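Putative acyl-CoA thioester hydrolase YbhC (Escherichia coli K-12, PDB 3GRH) is a putative thioesterase, an outer-membrane lipoprotein of the pectinesterase family that neither binds pectin nor shows pectinesterase activity. Local coordinates at residues A[31-39]-A[377-385]; A[310-318]-A[397-405]. All coordinates share one frame; numbering follows the deposited sequence.

Overall arrangement
Both contacts lie toward the C-terminal end of a right-handed parallel beta-helix and are partly buried, with centres about 13 Å apart. Contact 1 is the more peripheral, its centre about 25 Å from that of the chain against about 17 Å for contact 2. It brings the N-terminal hairpin 31-39 onto the loop 377-385. Contact 2 brings the loop after strand 307-311 against the turn that leads into strand 403-407. Methyl, proline and ring contacts dominate contact 1, with one weak backbone bond. Contact 2 turns on a buried arginine and two bridging waters. The two touch where Ala380 O probably accepts a hydrogen bond from Asn402 N.

Contact 1 of 2, residues A[31-39]-A[377-385]; sequences APGTSSRPI and RPFAGNTGS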
ATOM      1  N   ALA A  31       4.311 -24.939  11.634  1.00 15.33           N
ATOM      2  CA  ALA A  31       5.604 -24.366  11.940  1.00 14.26           C
ATOM      3  C   ALA A  31       6.653 -25.493  12.125  1.00 12.28           C
ATOM      4  O   ALA A  31       6.364 -26.549  12.688  1.00 10.72           O
ATOM      5  CB  ALA A  31       5.533 -23.525  13.171  1.00 14.95           C
ATOM      6  N   PRO A  32       7.911 -25.249  11.723  1.00 13.30           N
ATOM      7  CA  PRO A  32       8.450 -23.988  11.258  1.00 13.30           C
ATOM      8  C   PRO A  32       8.392 -23.718   9.786  1.00 14.36           C
ATOM      9  O   PRO A  32       8.893 -22.657   9.380  1.00 13.67           O
ATOM     10  CB  PRO A  32       9.886 -24.100  11.694  1.00 13.55           C
ATOM     11  CG  PRO A  32      10.188 -25.511  11.430  1.00 13.45           C
ATOM     12  CD  PRO A  32       8.960 -26.271  11.815  1.00 15.09           C
ATOM     13  N   GLY A  33       7.811 -24.647   9.029  1.00 13.85           N
ATOM     14  CA  GLY A  33       7.691 -24.593   7.595  1.00 15.04           C
ATOM     15  C   GLY A  33       8.977 -25.043   6.970  1.00 14.23           C
ATOM     16  O   GLY A  33       9.729 -25.910   7.514  1.00 17.59           O
ATOM     17  N   THR A  34       9.224 -24.505   5.779  1.00 17.32           N
ATOM     18  CA  THR A  34      10.410 -24.808   5.037  1.00 17.48           C
ATOM     19  C   THR A  34      11.246 -23.595   4.754  1.00 17.54           C
ATOM     20  O   THR A  34      10.840 -22.461   4.976  1.00 17.14           O
ATOM     21  CB  THR A  34      10.034 -25.460   3.716  1.00 18.65           C
ATOM     22  OG1 THR A  34       9.388 -24.543   2.866  1.00 19.45           O
ATOM     23  CG2 THR A  34       9.123 -26.577   3.924  1.00 17.73           C
ATOM     24  N   SER A  35      12.464 -23.813   4.266  1.00 16.82           N
ATOM     25  CA  SER A  35      13.304 -22.709   3.852  1.00 18.08           C
ATOM     26  C   SER A  35      12.653 -21.849   2.793  1.00 17.56           C
ATOM     27  O   SER A  35      12.990 -20.635   2.686  1.00 20.59           O
ATOM     28  CB  SER A  35      14.638 -23.246   3.327  1.00 18.63           C
ATOM     29  OG  SER A  35      15.261 -23.882   4.384  1.00 29.09           O
ATOM     30  N   SER A  36      11.794 -22.438   1.971  1.00 16.20           N
ATOM     31  CA  SER A  36      11.119 -21.668   0.926  1.00 13.17           C
ATOM     32  C   SER A  36       9.864 -20.972   1.416  1.00 13.14           C
ATOM     33  O   SER A  36       9.383 -20.079   0.785  1.00 11.46           O
ATOM     34  CB  SER A  36      10.773 -22.550  -0.233  1.00 14.43           C
ATOM     35  OG  SER A  36      12.001 -22.940  -0.866  1.00 16.90           O
ATOM     36  N   ARG A  37       9.291 -21.466   2.511  1.00 12.74           N
ATOM     37  CA  ARG A  37       7.974 -21.033   3.006  1.00 13.04           C
ATOM     38  C   ARG A  37       7.925 -21.182   4.523  1.00 12.07           C
ATOM     39  O   ARG A  37       7.371 -22.130   5.067  1.00 11.37           O
ATOM     40  CB  ARG A  37       6.847 -21.833   2.365  1.00 14.49           C
ATOM     41  CG  ARG A  37       5.512 -21.234   2.587  1.00 15.22           C
ATOM     42  CD  ARG A  37       4.455 -21.906   1.690  1.00 16.12           C
ATOM     43  NE  ARG A  37       3.278 -21.078   1.618  1.00 17.70           N
ATOM     44  CZ  ARG A  37       2.312 -21.186   0.743  1.00 16.61           C
ATOM     45  NH1 ARG A  37       2.300 -22.191  -0.143  1.00 20.32           N
ATOM     46  NH2 ARG A  37       1.317 -20.310   0.810  1.00 21.89           N
ATOM     47  N   PRO A  38       8.533 -20.248   5.224  1.00 11.95           N
ATOM     48  CA  PRO A  38       8.530 -20.359   6.654  1.00 11.06           C
ATOM     49  C   PRO A  38       7.174 -20.016   7.273  1.00 12.02           C
ATOM     50  O   PRO A  38       6.515 -19.079   6.833  1.00 13.02           O
ATOM     51  CB  PRO A  38       9.563 -19.326   7.112  1.00 14.49           C
ATOM     52  CG  PRO A  38      10.062 -18.681   5.949  1.00 15.90           C
ATOM     53  CD  PRO A  38       9.384 -19.153   4.717  1.00 13.48           C
ATOM     54  N   ILE A  39       6.829 -20.773   8.300  1.00 11.71           N
ATOM     55  CA  ILE A  39       5.550 -20.724   8.953  1.00 10.93           C
ATOM     56  C   ILE A  39       5.800 -20.453  10.412  1.00 11.89           C
ATOM     57  O   ILE A  39       6.552 -21.130  11.026  1.00 10.97           O
ATOM     58  CB  ILE A  39       4.735 -22.026   8.805  1.00 10.43           C
ATOM     59  CG1 ILE A  39       4.503 -22.394   7.319  1.00 13.38           C
ATOM     60  CG2 ILE A  39       3.403 -21.923   9.541  1.00 13.01           C
ATOM     61  CD1 ILE A  39       3.754 -21.401   6.462  1.00 13.95           C
ATOM     62  N   ARG A 377      19.280 -10.451  -3.926  1.00 16.58           N
ATOM     63  CA  ARG A 377      19.605 -11.255  -2.776  1.00 16.44           C
ATOM     64  C   ARG A 377      18.716 -12.500  -2.742  1.00 15.69           C
ATOM     65  O   ARG A 377      17.484 -12.392  -2.745  1.00 15.81           O
ATOM     66  CB  ARG A 377      19.391 -10.454  -1.521  1.00 15.81           C
ATOM     67  CG  ARG A 377      19.579 -11.285  -0.273  1.00 15.79           C
ATOM     68  CD  ARG A 377      19.472 -10.483   1.006  1.00 21.32           C
ATOM     69  NE  ARG A 377      18.256  -9.658   1.159  1.00 22.33           N
ATOM     70  CZ  ARG A 377      17.453  -9.652   2.208  1.00 26.67           C
ATOM     71  NH1 ARG A 377      17.629 -10.509   3.210  1.00 23.51           N
ATOM     72  NH2 ARG A 377      16.456  -8.810   2.211  1.00 25.26           N
ATOM     73  N   PRO A 378      19.303 -13.682  -2.762  1.00 15.95           N
ATOM     74  CA  PRO A 378      18.472 -14.873  -2.840  1.00 14.59           C
ATOM     75  C   PRO A 378      17.521 -15.012  -1.670  1.00 15.75           C
ATOM     76  O   PRO A 378      17.882 -14.680  -0.559  1.00 16.40           O
ATOM     77  CB  PRO A 378      19.505 -16.002  -2.835  1.00 15.39           C
ATOM     78  CG  PRO A 378      20.699 -15.380  -3.420  1.00 16.62           C
ATOM     79  CD  PRO A 378      20.745 -14.006  -2.885  1.00 15.80           C
ATOM     80  N   PHE A 379      16.305 -15.515  -1.910  1.00 14.17           N
ATOM     81  CA  PHE A 379      15.387 -15.670  -0.810  1.00 13.87           C
ATOM     82  C   PHE A 379      15.943 -16.708   0.149  1.00 13.98           C
ATOM     83  O   PHE A 379      16.465 -17.755  -0.301  1.00 14.64           O
ATOM     84  CB  PHE A 379      14.013 -16.121  -1.231  1.00 13.40           C
ATOM     85  CG  PHE A 379      13.134 -16.331  -0.084  1.00 13.60           C
ATOM     86  CD1 PHE A 379      12.619 -15.233   0.599  1.00 14.61           C
ATOM     87  CD2 PHE A 379      12.777 -17.601   0.354  1.00 15.79           C
ATOM     88  CE1 PHE A 379      11.788 -15.394   1.709  1.00 14.22           C
ATOM     89  CE2 PHE A 379      11.970 -17.753   1.487  1.00 13.00           C
ATOM     90  CZ  PHE A 379      11.459 -16.657   2.145  1.00 13.55           C
ATOM     91  N   ALA A 380      15.873 -16.426   1.445  1.00 12.52           N
ATOM     92  CA  ALA A 380      16.358 -17.355   2.487  1.00 14.57           C
ATOM     93  C   ALA A 380      15.442 -17.346   3.651  1.00 14.43           C
ATOM     94  O   ALA A 380      15.364 -16.377   4.377  1.00 14.74           O
ATOM     95  CB  ALA A 380      17.769 -16.905   2.959  1.00 16.08           C
ATOM     96  N   GLY A 381      14.697 -18.414   3.826  1.00 13.36           N
ATOM     97  CA  GLY A 381      13.746 -18.507   4.877  1.00 13.15           C
ATOM     98  C   GLY A 381      14.388 -19.185   6.061  1.00 13.65           C
ATOM     99  O   GLY A 381      15.130 -20.157   5.908  1.00 17.88           O
ATOM    100  N   ASN A 382      14.100 -18.678   7.252  1.00 14.04           N
ATOM    101  CA  ASN A 382      14.686 -19.221   8.481  1.00 12.91           C
ATOM    102  C   ASN A 382      13.766 -20.208   9.153  1.00 12.55           C
ATOM    103  O   ASN A 382      12.674 -19.876   9.559  1.00 15.25           O
ATOM    104  CB  ASN A 382      14.936 -18.110   9.472  1.00 14.01           C
ATOM    105  CG  ASN A 382      15.714 -18.542  10.671  1.00 16.66           C
ATOM    106  OD1 ASN A 382      16.080 -19.755  10.874  1.00 18.00           O
ATOM    107  ND2 ASN A 382      16.028 -17.570  11.482  1.00 18.13           N
ATOM    108  N   THR A 383      14.167 -21.463   9.189  1.00 13.03           N
ATOM    109  CA  THR A 383      13.349 -22.484   9.827  1.00 13.69           C
ATOM    110  C   THR A 383      13.784 -22.749  11.257  1.00 14.02           C
ATOM    111  O   THR A 383      13.169 -23.516  11.987  1.00 12.63           O
ATOM    112  CB  THR A 383      13.303 -23.773   9.057  1.00 15.55           C
ATOM    113  OG1 THR A 383      14.628 -24.290   8.942  1.00 16.55           O
ATOM    114  CG2 THR A 383      12.674 -23.559   7.733  1.00 17.92           C
ATOM    115  N   GLY A 384      14.825 -22.072  11.676  1.00 14.61           N
ATOM    116  CA  GLY A 384      15.247 -22.072  13.087  1.00 16.66           C
ATOM    117  C   GLY A 384      15.761 -23.394  13.625  1.00 18.57           C
ATOM    118  O   GLY A 384      16.185 -24.280  12.880  1.00 16.50           O
ATOM    119  N   SER A 385      15.696 -23.527  14.942  1.00 20.84           N
ATOM    120  CA  SER A 385      16.048 -24.787  15.584  1.00 22.19           C
ATOM    121  C   SER A 385      15.076 -25.045  16.685  1.00 22.99           C
ATOM    122  O   SER A 385      14.191 -24.260  16.922  1.00 23.02           O
ATOM    123  CB  SER A 385      17.498 -24.831  16.130  1.00 24.05           C
ATOM    124  OG  SER A 385      17.853 -23.615  16.793  1.00 28.83           O
TER
HETATM  125  O   HOH W   1      15.774 -20.510   1.286  1.00 49.62           O
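The methyl CG2 of Thr383 rests on the backbone of Thr34 and Ser35, 3.3 Å from Thr34 C. Thr383 OG1 sits between its own backbone N and carbonyl carbon (chi1 60°), which puts CG2 and not OG1 against this backbone. Next to it, Pro32 sets CB 3.3 Å from Thr383 O. Ser35 O, the main polar point of the contact, accepts a weak, bent hydrogen bond from Gly381 N (3.0 Å, 121° at the hydrogen). Water 1 also donates to Ser35 O (3.1 Å) and to Phe379 O, joining the two backbones. Gly381 has no side chain, which lets Pro38 CG come to 3.8 Å from Gly381 CA. Pro38 CD meets the edge of the Phe379 ring at CZ (4.1 Å).

Behind this layer, Thr34 and Arg37 exchange backbone hydrogen bonds that close the hairpin. Asn382 OD1 accepts from Gly384 N (2.8 Å) in an Asx turn that has Thr383 at its middle. Arg394 binds both Pro32 O and Asn382 O, tying the two segments together. Pro32 also reaches Ile392 of strand 391-393. The N-terminal hairpin and loop 377-385 both pack on strand 403-407, the last of the parallel beta-helix, through Pro38 on Trp405 and Phe379 on Met404.

Contact 2 of 2, residues A[310-318]-A[397-405]; sequences APATLSNIY and NDTNYNRMW
Ile317 O is gripped by both terminal nitrogens of Arg403. The bond from Arg403 NH1 to Ile317 O is the shorter and straighter (2.8 Å, 149° at the hydrogen), and Ile317 O lies close to the guanidinium plane. Arg403 NH2 makes weak bonds to Ile317 O (3.1 Å) and to Leu314 O (3.0 Å). NH2 also binds Asn349 O. The Arg403 chain bends at chi3 (-67°), which turns the guanidinium into the type I turn Leu314-Ile317. This turn is closed by its own bond from Ile317 N to Leu314 O. The several carbonyls around the buried guanidinium probably help to stabilise its charge.

Water 2 lies 3.3 Å above the Arg403 guanidinium plane, nearer its edge than its middle. Waters 2 and 3 each donate to Ser315 O and Asn397 O, so two water bridges join the backbones. Further out, the Asn397 amide stacks over one face of the Tyr318 ring, the planes 12° apart. Asn397 CG lies 3.5 Å from Tyr318 CD1. Ser315 CB and the methyl CG2 of Thr399 meet at 3.9 Å.

At the inner end, Pro311 CD touches Met404 CE at 4.4 Å. Met404 lies near Arg340, which probably binds substrate, and Pro311 near Asp280, the probable nucleophile. Here a loop of the parallel beta-helix meets the entry to strand 403-407, beside the cleft that holds the active site in pectinesterases.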
ATOM      1  N   ALA A 310       6.151  -6.143  -1.670  1.00  8.50           N
ATOM      2  CA  ALA A 310       7.567  -5.770  -1.787  1.00  8.50           C
ATOM      3  C   ALA A 310       7.939  -4.751  -0.742  1.00  8.42           C
ATOM      4  O   ALA A 310       8.077  -3.539  -1.025  1.00  8.52           O
ATOM      5  CB  ALA A 310       7.808  -5.188  -3.184  1.00 10.99           C
ATOM      6  N   PRO A 311       8.008  -5.203   0.492  1.00  9.58           N
ATOM      7  CA  PRO A 311       8.355  -4.349   1.590  1.00  8.93           C
ATOM      8  C   PRO A 311       9.855  -3.922   1.537  1.00  7.87           C
ATOM      9  O   PRO A 311      10.766  -4.735   1.185  1.00 10.10           O
ATOM     10  CB  PRO A 311       8.066  -5.225   2.796  1.00  8.88           C
ATOM     11  CG  PRO A 311       8.108  -6.555   2.344  1.00 12.23           C
ATOM     12  CD  PRO A 311       7.797  -6.589   0.907  1.00 11.02           C
ATOM     13  N   ALA A 312      10.067  -2.695   1.966  1.00  8.30           N
ATOM     14  CA  ALA A 312      11.351  -2.040   2.052  1.00  7.81           C
ATOM     15  C   ALA A 312      11.701  -1.695   3.516  1.00  8.31           C
ATOM     16  O   ALA A 312      12.387  -0.706   3.817  1.00 10.84           O
ATOM     17  CB  ALA A 312      11.398  -0.769   1.187  1.00  8.82           C
ATOM     18  N   THR A 313      11.179  -2.456   4.443  1.00  7.98           N
ATOM     19  CA  THR A 313      11.288  -2.224   5.837  1.00  6.74           C
ATOM     20  C   THR A 313      12.786  -2.162   6.262  1.00  7.21           C
ATOM     21  O   THR A 313      13.611  -3.041   5.919  1.00  7.18           O
ATOM     22  CB  THR A 313      10.662  -3.372   6.562  1.00  8.13           C
ATOM     23  OG1 THR A 313       9.459  -3.782   5.885  1.00  8.94           O
ATOM     24  CG2 THR A 313      10.363  -3.015   8.087  1.00  9.23           C
ATOM     25  N   LEU A 314      13.118  -1.198   7.115  1.00  7.79           N
ATOM     26  CA  LEU A 314      14.458  -1.033   7.581  1.00  9.06           C
ATOM     27  C   LEU A 314      14.798  -2.222   8.481  1.00  9.44           C
ATOM     28  O   LEU A 314      13.965  -2.725   9.196  1.00  8.04           O
ATOM     29  CB  LEU A 314      14.590   0.255   8.404  1.00 11.17           C
ATOM     30  CG  LEU A 314      14.518   1.471   7.526  1.00 12.02           C
ATOM     31  CD1 LEU A 314      14.254   2.712   8.390  1.00 16.44           C
ATOM     32  CD2 LEU A 314      15.775   1.588   6.716  1.00 14.43           C
ATOM     33  N   SER A 315      16.059  -2.649   8.453  1.00  8.78           N
ATOM     34  CA  SER A 315      16.402  -3.903   9.155  1.00 10.04           C
ATOM     35  C   SER A 315      16.342  -3.785  10.663  1.00 10.43           C
ATOM     36  O   SER A 315      16.160  -4.810  11.347  1.00 12.13           O
ATOM     37  CB  SER A 315      17.812  -4.380   8.811  1.00 11.87           C
ATOM     38  OG  SER A 315      17.967  -4.730   7.452  1.00 18.57           O
ATOM     39  N   ASN A 316      16.419  -2.566  11.220  1.00  9.43           N
ATOM     40  CA  ASN A 316      16.265  -2.316  12.640  1.00 10.70           C
ATOM     41  C   ASN A 316      14.831  -2.158  13.120  1.00 10.89           C
ATOM     42  O   ASN A 316      14.571  -2.004  14.328  1.00 13.78           O
ATOM     43  CB  ASN A 316      17.041  -1.077  13.092  1.00 11.64           C
ATOM     44  CG  ASN A 316      16.599   0.192  12.364  1.00 13.39           C
ATOM     45  OD1 ASN A 316      16.777   0.276  11.177  1.00 14.09           O
ATOM     46  ND2 ASN A 316      15.964   1.155  13.079  1.00 16.20           N
ATOM     47  N   ILE A 317      13.902  -2.119  12.186  1.00  8.30           N
ATOM     48  CA  ILE A 317      12.445  -1.907  12.424  1.00  9.59           C
ATOM     49  C   ILE A 317      11.767  -3.244  12.303  1.00  9.43           C
ATOM     50  O   ILE A 317      12.030  -4.026  11.380  1.00 10.94           O
ATOM     51  CB  ILE A 317      11.840  -0.881  11.436  1.00  8.82           C
ATOM     52  CG1 ILE A 317      12.497   0.473  11.702  1.00 11.87           C
ATOM     53  CG2 ILE A 317      10.319  -0.893  11.421  1.00 10.66           C
ATOM     54  CD1 ILE A 317      12.160   1.090  13.067  1.00 15.45           C
ATOM     55  N   TYR A 318      10.897  -3.564  13.261  1.00 10.08           N
ATOM     56  CA  TYR A 318      10.378  -4.914  13.318  1.00 11.78           C
ATOM     57  C   TYR A 318       9.115  -5.146  12.527  1.00 12.35           C
ATOM     58  O   TYR A 318       8.745  -6.274  12.247  1.00 12.04           O
ATOM     59  CB  TYR A 318      10.143  -5.310  14.774  1.00 14.15           C
ATOM     60  CG  TYR A 318      11.387  -5.482  15.607  1.00 18.03           C
ATOM     61  CD1 TYR A 318      12.640  -5.405  15.058  1.00 19.93           C
ATOM     62  CD2 TYR A 318      11.272  -5.730  16.946  1.00 25.50           C
ATOM     63  CE1 TYR A 318      13.816  -5.537  15.854  1.00 23.22           C
ATOM     64  CE2 TYR A 318      12.408  -5.883  17.756  1.00 23.96           C
ATOM     65  CZ  TYR A 318      13.660  -5.800  17.210  1.00 25.09           C
ATOM     66  OH  TYR A 318      14.784  -5.949  18.047  1.00 27.83           O
ATOM     67  N   ASN A 397      14.202 -11.378  13.531  1.00 11.39           N
ATOM     68  CA  ASN A 397      14.755 -10.171  12.944  1.00 12.41           C
ATOM     69  C   ASN A 397      16.193 -10.362  12.473  1.00 12.31           C
ATOM     70  O   ASN A 397      16.857  -9.401  12.093  1.00 14.29           O
ATOM     71  CB  ASN A 397      14.601  -9.018  13.903  1.00 11.47           C
ATOM     72  CG  ASN A 397      13.148  -8.717  14.165  1.00 13.84           C
ATOM     73  OD1 ASN A 397      12.657  -8.916  15.320  1.00 18.63           O
ATOM     74  ND2 ASN A 397      12.415  -8.347  13.136  1.00 10.11           N
ATOM     75  N   ASP A 398      16.587 -11.607  12.301  1.00 13.11           N
ATOM     76  CA  ASP A 398      17.969 -11.961  11.853  1.00 12.55           C
ATOM     77  C   ASP A 398      18.205 -11.470  10.432  1.00 11.83           C
ATOM     78  O   ASP A 398      17.412 -11.750   9.530  1.00 14.44           O
ATOM     79  CB  ASP A 398      18.046 -13.495  11.953  1.00 13.87           C
ATOM     80  CG  ASP A 398      19.403 -14.066  11.683  1.00 16.19           C
ATOM     81  OD1 ASP A 398      20.253 -13.418  11.038  1.00 16.18           O
ATOM     82  OD2 ASP A 398      19.649 -15.223  12.173  1.00 19.00           O
ATOM     83  N   THR A 399      19.262 -10.669  10.225  1.00 11.40           N
ATOM     84  CA  THR A 399      19.495 -10.073   8.957  1.00 10.63           C
ATOM     85  C   THR A 399      20.065 -11.050   7.956  1.00 10.22           C
ATOM     86  O   THR A 399      20.202 -10.711   6.781  1.00 12.53           O
ATOM     87  CB  THR A 399      20.377  -8.840   9.022  1.00 12.90           C
ATOM     88  OG1 THR A 399      21.601  -9.181   9.649  1.00 14.30           O
ATOM     89  CG2 THR A 399      19.695  -7.717   9.770  1.00 15.30           C
ATOM     90  N   ASN A 400      20.451 -12.235   8.402  1.00  7.93           N
ATOM     91  CA  ASN A 400      20.953 -13.291   7.538  1.00  8.21           C
ATOM     92  C   ASN A 400      19.879 -14.030   6.763  1.00  8.74           C
ATOM     93  O   ASN A 400      20.173 -14.822   5.838  1.00 12.07           O
ATOM     94  CB  ASN A 400      21.804 -14.304   8.282  1.00  8.71           C
ATOM     95  CG  ASN A 400      23.007 -13.687   8.955  1.00  8.04           C
ATOM     96  OD1 ASN A 400      23.204 -13.858  10.206  1.00 15.08           O
ATOM     97  ND2 ASN A 400      23.749 -12.944   8.209  1.00  5.17           N
ATOM     98  N   TYR A 401      18.634 -13.759   7.137  1.00  9.39           N
ATOM     99  CA  TYR A 401      17.491 -14.353   6.487  1.00 10.20           C
ATOM    100  C   TYR A 401      16.458 -13.304   6.134  1.00  9.78           C
ATOM    101  O   TYR A 401      16.447 -12.197   6.683  1.00 11.34           O
ATOM    102  CB  TYR A 401      16.851 -15.378   7.434  1.00  8.85           C
ATOM    103  CG  TYR A 401      17.795 -16.484   7.738  1.00 10.17           C
ATOM    104  CD1 TYR A 401      17.901 -17.584   6.900  1.00 11.00           C
ATOM    105  CD2 TYR A 401      18.506 -16.459   8.877  1.00 13.42           C
ATOM    106  CE1 TYR A 401      18.705 -18.603   7.177  1.00 18.44           C
ATOM    107  CE2 TYR A 401      19.390 -17.480   9.156  1.00 16.17           C
ATOM    108  CZ  TYR A 401      19.484 -18.533   8.306  1.00 17.58           C
ATOM    109  OH  TYR A 401      20.364 -19.566   8.577  1.00 20.71           O
ATOM    110  N   ASN A 402      15.489 -13.692   5.300  1.00  8.16           N
ATOM    111  CA  ASN A 402      14.387 -12.805   5.024  1.00  8.32           C
ATOM    112  C   ASN A 402      13.395 -12.826   6.187  1.00  8.19           C
ATOM    113  O   ASN A 402      13.490 -13.640   7.077  1.00 10.21           O
ATOM    114  CB  ASN A 402      13.751 -13.233   3.704  1.00  8.83           C
ATOM    115  CG  ASN A 402      14.506 -12.749   2.506  1.00 14.28           C
ATOM    116  OD1 ASN A 402      14.396 -11.566   2.059  1.00 17.23           O
ATOM    117  ND2 ASN A 402      15.332 -13.605   1.970  1.00  9.64           N
ATOM    118  N   ARG A 403      12.456 -11.917   6.150  1.00  9.06           N
ATOM    119  CA  ARG A 403      11.452 -11.689   7.177  1.00  7.74           C
ATOM    120  C   ARG A 403      10.064 -11.684   6.567  1.00  7.95           C
ATOM    121  O   ARG A 403       9.209 -10.876   6.883  1.00  9.04           O
ATOM    122  CB  ARG A 403      11.730 -10.344   7.853  1.00  8.74           C
ATOM    123  CG  ARG A 403      13.024 -10.266   8.546  1.00 10.54           C
ATOM    124  CD  ARG A 403      13.076  -9.145   9.559  1.00 11.28           C
ATOM    125  NE  ARG A 403      13.014  -7.836   8.889  1.00  9.68           N
ATOM    126  CZ  ARG A 403      12.920  -6.679   9.494  1.00  8.76           C
ATOM    127  NH1 ARG A 403      12.798  -6.676  10.784  1.00 10.23           N
ATOM    128  NH2 ARG A 403      12.919  -5.559   8.806  1.00  9.77           N
ATOM    129  N   MET A 404       9.819 -12.706   5.764  1.00  9.16           N
ATOM    130  CA  MET A 404       8.536 -12.953   5.102  1.00 10.78           C
ATOM    131  C   MET A 404       7.957 -14.280   5.618  1.00  9.94           C
ATOM    132  O   MET A 404       8.532 -15.371   5.461  1.00 11.66           O
ATOM    133  CB  MET A 404       8.799 -12.854   3.574  1.00 11.27           C
ATOM    134  CG  MET A 404       9.461 -11.576   3.340  1.00 14.63           C
ATOM    135  SD  MET A 404      10.510 -11.490   2.019  1.00 27.31           S
ATOM    136  CE  MET A 404       9.251 -10.784   1.108  1.00 20.32           C
ATOM    137  N   TRP A 405       6.810 -14.152   6.267  1.00  9.82           N
ATOM    138  CA  TRP A 405       6.222 -15.223   7.060  1.00  9.59           C
ATOM    139  C   TRP A 405       4.732 -15.446   6.854  1.00  8.94           C
ATOM    140  O   TRP A 405       4.049 -14.525   6.427  1.00  8.77           O
ATOM    141  CB  TRP A 405       6.338 -14.904   8.545  1.00 10.29           C
ATOM    142  CG  TRP A 405       7.647 -14.346   9.018  1.00 10.11           C
ATOM    143  CD1 TRP A 405       7.913 -13.071   9.172  1.00  8.92           C
ATOM    144  CD2 TRP A 405       8.855 -15.064   9.377  1.00 10.95           C
ATOM    145  NE1 TRP A 405       9.211 -12.900   9.665  1.00 10.86           N
ATOM    146  CE2 TRP A 405       9.820 -14.107   9.736  1.00 10.88           C
ATOM    147  CE3 TRP A 405       9.219 -16.401   9.399  1.00 12.80           C
ATOM    148  CZ2 TRP A 405      11.104 -14.462  10.161  1.00 12.43           C
ATOM    149  CZ3 TRP A 405      10.497 -16.745   9.813  1.00 12.12           C
ATOM    150  CH2 TRP A 405      11.407 -15.821  10.202  1.00 14.07           C
TER
HETATM  151  O   HOH W   2      16.246  -7.662   9.904  1.00 21.51           O
HETATM  152  O   HOH W   3      17.616  -6.899  13.300  1.00 34.15           O